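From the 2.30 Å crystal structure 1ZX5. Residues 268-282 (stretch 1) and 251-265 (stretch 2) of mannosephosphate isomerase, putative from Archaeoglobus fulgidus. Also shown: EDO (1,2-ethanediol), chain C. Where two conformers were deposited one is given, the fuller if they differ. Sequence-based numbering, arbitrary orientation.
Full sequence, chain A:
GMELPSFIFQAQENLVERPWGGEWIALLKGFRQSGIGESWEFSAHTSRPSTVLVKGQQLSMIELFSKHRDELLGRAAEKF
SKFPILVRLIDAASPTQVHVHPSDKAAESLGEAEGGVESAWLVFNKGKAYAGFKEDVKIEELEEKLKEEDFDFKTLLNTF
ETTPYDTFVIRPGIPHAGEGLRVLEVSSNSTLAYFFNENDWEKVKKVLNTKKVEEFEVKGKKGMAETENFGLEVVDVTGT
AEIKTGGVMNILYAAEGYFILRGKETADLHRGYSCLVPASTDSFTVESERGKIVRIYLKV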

# COMPACT_ATOMS: atom_id res chain seq x y z
N ASP A 268 9.62 6.79 19.48
CA ASP A 268 10.58 6.17 18.58
C ASP A 268 9.89 5.20 17.62
O ASP A 268 8.71 4.91 17.76
CB ASP A 268 11.76 5.54 19.34
CG ASP A 268 11.36 4.35 20.21
OD1 ASP A 268 10.17 3.98 20.27
OD2 ASP A 268 12.26 3.77 20.84
N LEU A 269 10.64 4.74 16.62
CA LEU A 269 10.08 3.86 15.61
C LEU A 269 11.12 2.83 15.18
O LEU A 269 12.21 3.19 14.72
CB LEU A 269 9.56 4.68 14.41
CG LEU A 269 8.74 3.94 13.35
CD1 LEU A 269 7.44 3.41 13.92
CD2 LEU A 269 8.48 4.87 12.16
N HIS A 270 10.78 1.56 15.33
CA HIS A 270 11.67 0.46 14.93
C HIS A 270 11.38 0.05 13.50
O HIS A 270 10.25 0.22 13.02
CB HIS A 270 11.46 -0.75 15.85
CG HIS A 270 11.92 -0.52 17.25
ND1 HIS A 270 13.14 -0.97 17.71
CD2 HIS A 270 11.34 0.13 18.28
CE1 HIS A 270 13.29 -0.61 18.98
NE2 HIS A 270 12.20 0.05 19.35
N ARG A 271 12.42 -0.45 12.83
CA ARG A 271 12.31 -1.07 11.51
C ARG A 271 11.11 -2.04 11.49
O ARG A 271 10.99 -2.88 12.37
CB ARG A 271 13.63 -1.81 11.18
CG ARG A 271 13.54 -2.90 10.08
CD ARG A 271 14.86 -3.70 10.00
NE ARG A 271 14.70 -5.07 9.49
CZ ARG A 271 14.31 -6.11 10.24
NH1 ARG A 271 14.19 -7.31 9.70
NH2 ARG A 271 14.02 -5.94 11.53
N GLY A 272 10.25 -1.93 10.48
CA GLY A 272 9.12 -2.84 10.36
C GLY A 272 7.81 -2.30 10.91
O GLY A 272 6.75 -2.96 10.80
N TYR A 273 7.86 -1.10 11.48
CA TYR A 273 6.71 -0.49 12.13
C TYR A 273 6.38 0.87 11.53
O TYR A 273 7.24 1.53 10.94
CB TYR A 273 6.92 -0.39 13.65
CG TYR A 273 6.89 -1.75 14.32
CD1 TYR A 273 5.70 -2.30 14.79
CD2 TYR A 273 8.06 -2.51 14.44
CE1 TYR A 273 5.67 -3.57 15.39
CE2 TYR A 273 8.05 -3.77 15.03
CZ TYR A 273 6.85 -4.29 15.51
OH TYR A 273 6.85 -5.53 16.09
N SER A 274 5.12 1.27 11.71
CA SER A 274 4.58 2.48 11.14
C SER A 274 4.06 3.39 12.23
O SER A 274 3.70 2.96 13.33
CB SER A 274 3.42 2.18 10.19
OG SER A 274 3.86 1.40 9.12
N CYS A 275 3.91 4.64 11.83
CA CYS A 275 3.49 5.67 12.71
C CYS A 275 2.51 6.57 11.94
O CYS A 275 2.77 6.93 10.80
CB CYS A 275 4.78 6.42 13.08
SG CYS A 275 4.56 7.79 13.95
N LEU A 276 1.38 6.91 12.56
CA LEU A 276 0.39 7.80 11.98
C LEU A 276 0.57 9.22 12.55
O LEU A 276 0.54 9.43 13.76
CB LEU A 276 -1.03 7.28 12.25
CG LEU A 276 -2.25 8.15 11.93
CD1 LEU A 276 -2.47 8.27 10.43
CD2 LEU A 276 -3.52 7.57 12.58
N VAL A 277 0.76 10.19 11.65
CA VAL A 277 0.97 11.58 12.03
C VAL A 277 -0.24 12.40 11.57
O VAL A 277 -0.45 12.57 10.37
CB VAL A 277 2.27 12.15 11.40
CG1 VAL A 277 2.54 13.58 11.93
CG2 VAL A 277 3.47 11.20 11.64
N PRO A 278 -1.04 12.90 12.53
CA PRO A 278 -2.17 13.77 12.16
C PRO A 278 -1.72 15.08 11.51
O PRO A 278 -0.63 15.58 11.81
CB PRO A 278 -2.87 14.05 13.51
CG PRO A 278 -2.39 12.96 14.44
CD PRO A 278 -0.97 12.67 13.98
N ALA A 279 -2.55 15.61 10.62
CA ALA A 279 -2.32 16.91 9.95
C ALA A 279 -2.07 18.07 10.91
O ALA A 279 -1.43 19.05 10.53
CB ALA A 279 -3.47 17.25 9.04
N SER A 280 -2.58 17.96 12.13
CA SER A 280 -2.37 19.00 13.15
C SER A 280 -0.91 19.12 13.60
O SER A 280 -0.57 20.03 14.34
CB SER A 280 -3.29 18.78 14.35
OG SER A 280 -3.05 17.53 14.96
N THR A 281 -0.05 18.19 13.19
CA THR A 281 1.39 18.35 13.36
C THR A 281 1.93 18.89 12.05
O THR A 281 1.82 18.24 11.01
CB THR A 281 2.07 17.00 13.80
OG1 THR A 281 1.75 16.74 15.17
CG2 THR A 281 3.58 17.03 13.66
N ASP A 282 2.48 20.10 12.10
CA ASP A 282 3.05 20.78 10.94
C ASP A 282 4.37 20.14 10.54
O ASP A 282 4.62 19.87 9.36
CB ASP A 282 3.22 22.30 11.22
CG ASP A 282 4.01 22.60 12.53
OD1 ASP A 282 4.08 21.72 13.43
OD2 ASP A 282 4.56 23.73 12.69
C1 EDO C . 13.04 -3.69 4.49
O1 EDO C . 13.13 -5.10 4.80
C2 EDO C . 11.62 -3.19 4.78
O2 EDO C . 11.48 -2.87 6.17
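Stretch 2, residues 251-265: ILYAAEGYFILRGKE

How does stretch 2 run against stretch 1? Strand 251-256 lies antiparallel to strand 274-277, with axes crossing at 160° and approaching to 4.5 Å; Ile251, Leu252 and Tyr253 face Leu276, Cys275 and Ser274. Leu252 and Cys275 exchange two hydrogen bonds, Leu252 N to Cys275 O and Cys275 N to Leu252 O, each 2.8 Å. A second antiparallel ladder, shifted by one residue, pairs Phe259 with Leu269 (Phe259 N to Leu269 O, 3.0 Å; Leu269 N to Phe259 O, 2.9 Å) and Ile260 with Asp268.

What joins the two ladders? Stretch 1 makes a type II turn from His270 to Tyr273. Ala254 N donates to Tyr273 O at 3.0 Å, and Gly272 N donates to Ala254 O at 2.9 Å. Gly272, at phi 97°, has a backbone in which a CB would jam against the preceding carbonyl. Gly257, at phi 98°, is under the same constraint.

Which side chains pack around Leu269 and Leu252? Leu269, chi1 t and chi2 p, places CD2 3.8 Å from Ala254 CB, while its CB lies 4.1 Å from Leu261 CD1. Leu252 and Leu261 both adopt m,t, a common leucine rotamer, and in it Leu261 CD1 also reaches Cys275 SG at 3.8 Å and Leu252 CD1 meets Val277 CG2 at 4.0 Å.

Why do the two tyrosines of stretch 2 extend as they do? The t rotamer of Tyr258 brings its ring end back to stretch 1: OH donates a very short 2.5 Å hydrogen bond to Asp268 OD2, and the ring edge meets the face of His270, centroids 5.0 Å apart. Asp268 has chi1 p, which places OD2 within reach of that hydroxyl. Tyr253, also t, sets CD1 3.4 Å from Ser274 OG, and its OH donates to ethanediol O2 at 2.7 Å.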

# COMPACT_ATOMS: atom_id res chain seq x y z
N ILE A 251 1.63 9.00 7.09
CA ILE A 251 1.99 7.75 7.75
C ILE A 251 3.47 7.54 7.46
O ILE A 251 3.92 7.74 6.33
CB ILE A 251 1.12 6.53 7.27
CG1 ILE A 251 -0.31 6.63 7.83
CG2 ILE A 251 1.76 5.18 7.69
CD1 ILE A 251 -1.32 5.65 7.22
N LEU A 252 4.23 7.18 8.48
CA LEU A 252 5.66 6.91 8.35
C LEU A 252 5.88 5.42 8.48
O LEU A 252 5.32 4.79 9.37
CB LEU A 252 6.45 7.62 9.46
CG LEU A 252 6.26 9.12 9.65
CD1 LEU A 252 7.00 9.58 10.92
CD2 LEU A 252 6.72 9.91 8.42
N TYR A 253 6.70 4.85 7.61
CA TYR A 253 7.09 3.45 7.76
C TYR A 253 8.61 3.37 7.87
O TYR A 253 9.33 3.88 7.01
CB TYR A 253 6.58 2.58 6.60
CG TYR A 253 7.16 1.18 6.66
CD1 TYR A 253 6.68 0.25 7.60
CD2 TYR A 253 8.20 0.80 5.82
CE1 TYR A 253 7.24 -1.03 7.70
CE2 TYR A 253 8.76 -0.47 5.89
CZ TYR A 253 8.28 -1.37 6.83
OH TYR A 253 8.85 -2.62 6.92
N ALA A 254 9.10 2.71 8.92
CA ALA A 254 10.55 2.56 9.13
C ALA A 254 11.08 1.38 8.31
O ALA A 254 10.89 0.23 8.69
CB ALA A 254 10.87 2.38 10.63
N ALA A 255 11.70 1.68 7.18
CA ALA A 255 12.18 0.64 6.28
C ALA A 255 13.53 0.05 6.70
O ALA A 255 13.74 -1.15 6.60
CB ALA A 255 12.27 1.17 4.84
N GLU A 256 14.44 0.93 7.14
CA GLU A 256 15.77 0.54 7.64
C GLU A 256 16.15 1.47 8.78
O GLU A 256 16.01 2.68 8.66
CB GLU A 256 16.86 0.68 6.56
CG GLU A 256 16.77 -0.34 5.43
CD GLU A 256 17.71 -0.02 4.26
OE1 GLU A 256 18.81 0.54 4.49
OE2 GLU A 256 17.34 -0.35 3.11
N GLY A 257 16.64 0.89 9.87
CA GLY A 257 17.24 1.65 10.95
C GLY A 257 16.29 1.89 12.10
O GLY A 257 15.13 1.49 12.05
N TYR A 258 16.79 2.56 13.12
CA TYR A 258 16.02 2.90 14.31
C TYR A 258 15.89 4.42 14.36
O TYR A 258 16.86 5.12 14.12
CB TYR A 258 16.77 2.38 15.54
CG TYR A 258 16.22 2.90 16.86
CD1 TYR A 258 14.99 2.44 17.33
CD2 TYR A 258 16.92 3.84 17.61
CE1 TYR A 258 14.47 2.90 18.52
CE2 TYR A 258 16.40 4.31 18.82
CZ TYR A 258 15.17 3.83 19.27
OH TYR A 258 14.64 4.27 20.46
N PHE A 259 14.70 4.92 14.69
CA PHE A 259 14.40 6.37 14.64
C PHE A 259 13.89 6.90 15.96
O PHE A 259 13.02 6.31 16.56
CB PHE A 259 13.34 6.67 13.56
CG PHE A 259 13.80 6.36 12.18
CD1 PHE A 259 14.44 7.34 11.41
CD2 PHE A 259 13.63 5.08 11.65
CE1 PHE A 259 14.91 7.05 10.14
CE2 PHE A 259 14.10 4.79 10.38
CZ PHE A 259 14.74 5.77 9.62
N ILE A 260 14.42 8.05 16.39
CA ILE A 260 13.81 8.83 17.47
C ILE A 260 13.00 9.95 16.81
O ILE A 260 13.49 10.63 15.91
CB ILE A 260 14.87 9.37 18.47
CG1 ILE A 260 15.58 8.18 19.15
CG2 ILE A 260 14.24 10.32 19.51
CD1 ILE A 260 16.85 8.54 19.88
N LEU A 261 11.74 10.10 17.23
CA LEU A 261 10.81 11.05 16.63
C LEU A 261 10.55 12.15 17.64
O LEU A 261 10.29 11.87 18.81
CB LEU A 261 9.49 10.35 16.23
CG LEU A 261 9.50 9.03 15.42
CD1 LEU A 261 8.08 8.47 15.19
CD2 LEU A 261 10.23 9.19 14.10
N ARG A 262 10.65 13.40 17.20
CA ARG A 262 10.42 14.53 18.11
C ARG A 262 9.44 15.51 17.46
O ARG A 262 9.76 16.13 16.44
CB ARG A 262 11.73 15.24 18.48
CG ARG A 262 12.75 14.35 19.18
CD ARG A 262 14.04 15.12 19.52
NE ARG A 262 14.95 14.31 20.34
CZ ARG A 262 15.89 13.46 19.87
NH1 ARG A 262 16.08 13.25 18.56
NH2 ARG A 262 16.65 12.81 20.76
N GLY A 263 8.26 15.61 18.05
CA GLY A 263 7.21 16.50 17.59
C GLY A 263 6.65 17.22 18.80
O GLY A 263 7.39 17.87 19.55
N LYS A 264 5.35 17.11 19.03
CA LYS A 264 4.79 17.68 20.24
C LYS A 264 5.23 16.85 21.45
O LYS A 264 5.42 17.38 22.54
CB LYS A 264 3.27 17.79 20.12
CG LYS A 264 2.86 18.82 19.08
CD LYS A 264 1.36 19.07 19.04
CE LYS A 264 0.61 17.83 18.62
NZ LYS A 264 -0.86 18.11 18.58
N GLU A 265 5.44 15.55 21.23
CA GLU A 265 6.05 14.67 22.21
C GLU A 265 7.17 13.88 21.52
O GLU A 265 7.36 14.00 20.32
CB GLU A 265 4.98 13.75 22.84
CG GLU A 265 4.53 12.56 21.98
CD GLU A 265 3.64 12.92 20.76
OE1 GLU A 265 3.16 14.07 20.64
OE2 GLU A 265 3.43 12.01 19.91
O HOH W 1 -0.79 16.25 16.07
O HOH W 2 -1.33 20.19 17.23